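3-phytase (Klebsiella pneumoniae, PDB 2WNH) probably hydrolyses phytate (inositol hexakisphosphate) as a 3-phytase, releasing phosphate in the manner of a histidine acid phosphatase. Local coordinates at residues 148-153 with 253-258; 139-144 with 259-264. The protein carries 3 engineered substitutions. All coordinates share one frame; numbering follows the deposited sequence. Where two conformers were deposited one is given.

Interaction 1. Residues 148-153 with 253-258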
loop_
_atom_site.group_PDB
_atom_site.type_symbol
_atom_site.label_atom_id
_atom_site.label_comp_id
_atom_site.label_asym_id
_atom_site.label_seq_id
_atom_site.Cartn_x
_atom_site.Cartn_y
_atom_site.Cartn_z
ATOM N N ALA B 148 -55.119 6.809 -20.723
ATOM C CA ALA B 148 -55.865 7.752 -19.910
ATOM C C ALA B 148 -54.986 8.535 -18.949
ATOM O O ALA B 148 -55.080 9.761 -18.849
ATOM C CB ALA B 148 -56.956 7.002 -19.122
ATOM N N ALA B 149 -54.145 7.798 -18.218
ATOM C CA ALA B 149 -53.236 8.380 -17.223
ATOM C C ALA B 149 -52.271 9.413 -17.799
ATOM O O ALA B 149 -52.104 10.485 -17.217
ATOM C CB ALA B 149 -52.457 7.243 -16.526
ATOM N N VAL B 150 -51.621 9.074 -18.912
ATOM C CA VAL B 150 -50.690 9.989 -19.590
ATOM C C VAL B 150 -51.448 11.213 -20.111
ATOM O O VAL B 150 -51.014 12.347 -19.914
ATOM C CB VAL B 150 -49.900 9.271 -20.734
ATOM C CG1 VAL B 150 -49.022 10.237 -21.503
ATOM C CG2 VAL B 150 -49.045 8.135 -20.161
ATOM N N LYS B 151 -52.599 10.984 -20.734
ATOM C CA LYS B 151 -53.388 12.112 -21.257
ATOM C C LYS B 151 -53.847 13.056 -20.153
ATOM O O LYS B 151 -53.801 14.283 -20.310
ATOM C CB LYS B 151 -54.578 11.606 -22.071
ATOM C CG LYS B 151 -54.183 11.100 -23.435
ATOM C CD LYS B 151 -55.363 10.406 -24.116
ATOM C CE LYS B 151 -56.460 11.402 -24.471
ATOM N NZ LYS B 151 -57.487 10.786 -25.367
ATOM N N GLU B 152 -54.259 12.484 -19.021
ATOM C CA GLU B 152 -54.713 13.271 -17.873
ATOM C C GLU B 152 -53.632 14.189 -17.348
ATOM O O GLU B 152 -53.848 15.391 -17.151
ATOM C CB GLU B 152 -55.213 12.363 -16.749
ATOM C CG GLU B 152 -55.860 13.124 -15.593
ATOM C CD GLU B 152 -57.073 13.950 -16.037
ATOM O OE1 GLU B 152 -57.992 13.384 -16.679
ATOM O OE2 GLU B 152 -57.106 15.171 -15.747
ATOM N N LYS B 153 -52.447 13.624 -17.147
ATOM C CA LYS B 153 -51.327 14.394 -16.661
ATOM C C LYS B 153 -50.800 15.374 -17.701
ATOM O O LYS B 153 -50.472 16.498 -17.345
ATOM C CB LYS B 153 -50.211 13.471 -16.190
ATOM C CG LYS B 153 -49.201 14.191 -15.337
ATOM C CD LYS B 153 -48.205 13.225 -14.721
ATOM C CE LYS B 153 -47.276 13.989 -13.808
ATOM N NZ LYS B 153 -46.227 13.098 -13.236
ATOM N N ASN B 253 -42.471 7.704 -16.944
ATOM C CA ASN B 253 -42.171 6.948 -15.721
ATOM C C ASN B 253 -42.737 7.521 -14.433
ATOM O O ASN B 253 -42.956 6.776 -13.474
ATOM C CB ASN B 253 -40.659 6.803 -15.573
ATOM C CG ASN B 253 -40.012 6.311 -16.830
ATOM O OD1 ASN B 253 -40.464 5.352 -17.425
ATOM N ND2 ASN B 253 -38.946 6.969 -17.239
ATOM N N ASP B 254 -42.944 8.830 -14.385
ATOM C CA ASP B 254 -43.399 9.482 -13.166
ATOM C C ASP B 254 -44.927 9.677 -13.123
ATOM O O ASP B 254 -45.435 10.380 -12.263
ATOM C CB ASP B 254 -42.651 10.797 -12.955
ATOM C CG ASP B 254 -41.164 10.576 -12.678
ATOM O OD1 ASP B 254 -40.809 9.575 -12.000
ATOM O OD2 ASP B 254 -40.340 11.390 -13.133
ATOM N N VAL B 255 -45.627 9.077 -14.081
ATOM C CA VAL B 255 -47.098 9.013 -14.068
ATOM C C VAL B 255 -47.481 7.969 -13.007
ATOM O O VAL B 255 -47.066 6.818 -13.096
ATOM C CB VAL B 255 -47.652 8.607 -15.463
ATOM C CG1 VAL B 255 -49.163 8.342 -15.399
ATOM C CG2 VAL B 255 -47.352 9.710 -16.496
ATOM N N LEU B 256 -48.281 8.382 -12.025
ATOM C CA LEU B 256 -48.605 7.535 -10.872
ATOM C C LEU B 256 -49.092 6.143 -11.256
ATOM O O LEU B 256 -48.592 5.144 -10.747
ATOM C CB LEU B 256 -49.626 8.218 -9.964
ATOM C CG LEU B 256 -49.870 7.471 -8.650
ATOM C CD1 LEU B 256 -48.559 7.297 -7.855
ATOM C CD2 LEU B 256 -50.892 8.203 -7.813
ATOM N N TYR B 257 -50.079 6.063 -12.144
ATOM C CA TYR B 257 -50.561 4.755 -12.587
ATOM C C TYR B 257 -49.418 3.825 -13.010
ATOM O O TYR B 257 -49.338 2.643 -12.568
ATOM C CB TYR B 257 -51.603 4.874 -13.743
ATOM C CG TYR B 257 -51.915 3.508 -14.357
ATOM C CD1 TYR B 257 -52.755 2.600 -13.704
ATOM C CD2 TYR B 257 -51.348 3.111 -15.561
ATOM C CE1 TYR B 257 -52.998 1.347 -14.226
ATOM C CE2 TYR B 257 -51.581 1.854 -16.086
ATOM C CZ TYR B 257 -52.434 0.978 -15.415
ATOM O OH TYR B 257 -52.695 -0.283 -15.893
ATOM N N THR B 258 -48.557 4.343 -13.889
ATOM C CA THR B 258 -47.477 3.550 -14.473
ATOM C C THR B 258 -46.511 3.130 -13.363
ATOM O O THR B 258 -46.086 1.971 -13.311
ATOM C CB THR B 258 -46.731 4.349 -15.543
ATOM O OG1 THR B 258 -47.635 4.665 -16.619
ATOM C CG2 THR B 258 -45.531 3.574 -16.102
#

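Interaction 2. Residues 139-144 with 259-264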
loop_
_atom_site.group_PDB
_atom_site.type_symbol
_atom_site.label_atom_id
_atom_site.label_comp_id
_atom_site.label_asym_id
_atom_site.label_seq_id
_atom_site.Cartn_x
_atom_site.Cartn_y
_atom_site.Cartn_z
ATOM N N THR B 139 -47.382 -7.186 -12.934
ATOM C CA THR B 139 -46.746 -5.880 -12.906
ATOM C C THR B 139 -46.815 -5.149 -14.264
ATOM O O THR B 139 -46.203 -4.087 -14.444
ATOM C CB THR B 139 -45.280 -6.009 -12.360
ATOM O OG1 THR B 139 -44.564 -6.985 -13.131
ATOM C CG2 THR B 139 -45.288 -6.458 -10.903
ATOM N N GLN B 140 -47.566 -5.708 -15.214
ATOM C CA GLN B 140 -47.737 -5.070 -16.517
ATOM C C GLN B 140 -48.841 -4.036 -16.465
ATOM O O GLN B 140 -49.862 -4.251 -15.807
ATOM C CB GLN B 140 -48.104 -6.111 -17.572
ATOM C CG GLN B 140 -46.920 -6.884 -18.079
ATOM C CD GLN B 140 -47.325 -8.158 -18.772
ATOM O OE1 GLN B 140 -48.444 -8.651 -18.593
ATOM N NE2 GLN B 140 -46.417 -8.709 -19.564
ATOM N N THR B 141 -48.650 -2.927 -17.176
ATOM C CA THR B 141 -49.716 -1.922 -17.318
ATOM C C THR B 141 -50.763 -2.407 -18.324
ATOM O O THR B 141 -50.474 -3.256 -19.183
ATOM C CB THR B 141 -49.168 -0.590 -17.835
ATOM O OG1 THR B 141 -48.429 -0.822 -19.038
ATOM C CG2 THR B 141 -48.252 0.086 -16.788
ATOM N N ASP B 142 -51.973 -1.867 -18.210
ATOM C CA ASP B 142 -52.969 -2.031 -19.267
ATOM C C ASP B 142 -52.907 -0.811 -20.173
ATOM O O ASP B 142 -53.030 0.307 -19.678
ATOM C CB ASP B 142 -54.380 -2.270 -18.742
ATOM C CG ASP B 142 -55.321 -2.710 -19.854
ATOM O OD1 ASP B 142 -55.635 -1.867 -20.724
ATOM O OD2 ASP B 142 -55.707 -3.902 -19.885
ATOM N N PRO B 143 -52.699 -1.022 -21.486
ATOM C CA PRO B 143 -52.582 0.104 -22.431
ATOM C C PRO B 143 -53.718 1.148 -22.325
ATOM O O PRO B 143 -53.464 2.362 -22.412
ATOM C CB PRO B 143 -52.552 -0.589 -23.802
ATOM C CG PRO B 143 -51.988 -1.965 -23.510
ATOM C CD PRO B 143 -52.538 -2.325 -22.159
ATOM N N ALA B 144 -54.952 0.692 -22.106
ATOM C CA ALA B 144 -56.098 1.617 -22.021
ATOM C C ALA B 144 -56.013 2.531 -20.818
ATOM O O ALA B 144 -56.326 3.708 -20.900
ATOM C CB ALA B 144 -57.401 0.837 -21.970
ATOM N N ALA B 259 -46.190 4.079 -12.487
ATOM C CA ALA B 259 -45.249 3.804 -11.388
ATOM C C ALA B 259 -45.827 2.755 -10.433
ATOM O O ALA B 259 -45.106 1.896 -9.924
ATOM C CB ALA B 259 -44.921 5.081 -10.647
ATOM N N GLN B 260 -47.132 2.816 -10.193
ATOM C CA GLN B 260 -47.782 1.832 -9.324
ATOM C C GLN B 260 -47.731 0.431 -9.928
ATOM O O GLN B 260 -47.392 -0.536 -9.250
ATOM C CB GLN B 260 -49.227 2.258 -9.029
ATOM C CG GLN B 260 -49.322 3.389 -8.032
ATOM C CD GLN B 260 -50.749 3.826 -7.790
ATOM O OE1 GLN B 260 -51.527 3.991 -8.736
ATOM N NE2 GLN B 260 -51.091 4.061 -6.530
ATOM N N LYS B 261 -48.054 0.314 -11.216
ATOM C CA LYS B 261 -48.032 -0.994 -11.870
ATOM C C LYS B 261 -46.630 -1.582 -11.991
ATOM O O LYS B 261 -46.418 -2.772 -11.760
ATOM C CB LYS B 261 -48.678 -0.945 -13.271
ATOM C CG LYS B 261 -50.200 -0.793 -13.226
ATOM C CD LYS B 261 -50.897 -1.926 -12.456
ATOM C CE LYS B 261 -50.529 -3.332 -12.968
ATOM N NZ LYS B 261 -51.167 -4.418 -12.156
ATOM N N ARG B 262 -45.673 -0.738 -12.367
ATOM C CA ARG B 262 -44.363 -1.238 -12.751
ATOM C C ARG B 262 -43.253 -1.064 -11.699
ATOM O O ARG B 262 -42.196 -1.663 -11.842
ATOM C CB ARG B 262 -43.940 -0.632 -14.097
ATOM C CG ARG B 262 -44.767 -1.133 -15.306
ATOM C CD ARG B 262 -44.076 -0.794 -16.612
ATOM N NE ARG B 262 -42.853 -1.570 -16.789
ATOM C CZ ARG B 262 -41.735 -1.116 -17.355
ATOM N NH1 ARG B 262 -41.660 0.135 -17.798
ATOM N NH2 ARG B 262 -40.678 -1.915 -17.453
ATOM N N GLY B 263 -43.502 -0.256 -10.674
ATOM C CA GLY B 263 -42.532 -0.006 -9.610
ATOM C C GLY B 263 -42.895 -0.489 -8.212
ATOM O O GLY B 263 -42.038 -0.484 -7.326
ATOM N N SER B 264 -44.151 -0.892 -7.979
ATOM C CA SER B 264 -44.547 -1.316 -6.625
ATOM C C SER B 264 -43.771 -2.520 -6.111
ATOM O O SER B 264 -43.451 -2.583 -4.931
ATOM C CB SER B 264 -46.051 -1.616 -6.540
ATOM O OG SER B 264 -46.805 -0.417 -6.644
HETATM O O HOH W 1 -50.918 -6.251 -14.165
#

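Interaction 1. Residues 148-153 with 253-258
Helix 143-154 belongs to the helical part that branch 2 histidine phosphatases carry between the strands of their central sheet, and here it lies against the start of helix 256-274, which leads back to sheet strand 284-289. The first kind of interaction is apolar and centres on Val255, the N-cap residue of the second helix. Its two methyls fork over the turn of helix from Ala149 to Lys153. CG1, anti to the backbone N (chi1 172°), meets Ala149 CB at 3.7 Å. Val255 CG2, anti to the carbonyl carbon, is the methyl on the Lys153 side, 4.0 Å from Lys153 CD, with Val150 CG2 at a loose 4.3 Å. Ala149 CB also touches Tyr257 CB at 3.8 Å, so this one methyl sits in the notch formed by Val255 CG1 and Tyr257 CB. The Tyr257 ring goes on past the alanine to a cation-pi contact with Arg145. Val150 reaches the other way as well, onto Val191 of strand 191-193 and Thr199 and Ile201 of strand 199-201.

The second kind is polar and rests on Lys153. With CG anti to the backbone N (chi1 -164°) and every later torsion extended, the chain runs alongside Val255, the two side chains pointing contrary ways, and delivers its ammonium to backbone carbonyls. Asp250 O, at the end of helix 243-250, is the stronger acceptor. The Asp254 carboxylate turns away to Arg298 and Thr299 of helix 291-301, leaving Asp254 OD2 6.1 Å from Lys153 NZ. At Asp254 the ammonium meets the backbone instead, Lys153 NZ to Asp254 O being a weak hydrogen bond of 3.0 Å.

Interaction 2. Residues 139-144 with 259-264
Thr139 meets helix 256-274 with its backbone rather than its hydroxyl, since OG1 is turned to Thr133 O. Its carbonyl oxygen lies over the start of the Arg262 side chain, Thr139 O to Arg262 CG measuring 3.4 Å. The same Thr139 O stands only 3.0 Å from Lys261 O; both are acceptors, so this is a close approach and not a bond.

The CB of Gln140 points away from the helix, and NE2 bonds to Asp134 O, while its carbonyl faces Lys261. That lysine is bent at two successive torsions (chi2 -58°, chi3 -54°), which bring Lys261 CE to 3.1 Å from Gln140 O. The ammonium then reaches the carbonyl through a water, which donates to Gln140 O at 2.8 Å and accepts from Lys261 NZ at 2.7 Å. Lys261 NZ also bonds to Ala138 O and Ser396 OG. The polypeptide here is the lead-in to helix 143-154 of the helical part of this histidine phosphatase fold, laid across the second turn of helix 256-274.

Thr141 supplies the apolar touch. Its CG2, anti to the carbonyl carbon, rests on the bases of two neighbouring side chains, with Lys261 CB at 3.7 Å and Arg262 CG at 4.0 Å from Thr141 CG2.

At Asp142 the segment begins its own helix. Asp142 is the N-cap, followed by Pro143: its OD1 accepts the Ala144 N-H on the anti lone pair at 3.0 Å, with an N-H...O angle of 147°.

In the fold
Followed from the N terminus, the chain first runs through residues 139-144 and then, within the same helix 143-154, through 148-153. It returns after about a hundred residues, rich in helix, to 253-258 and directly on to 259-264. Interaction 2 therefore closes the outer loop, and interaction 1 is nested inside it. Both tie helix 143-154 and its lead-in to successive parts of helix 256-274, and their centres lie 10 Å apart. The two meet at Tyr257 OH, 2.9 Å from Asp142 N in a probable hydrogen bond, and Thr141 CG2 packs on Thr258 CA. Helix 256-274 then leads to strand 284-289 of the central sheet.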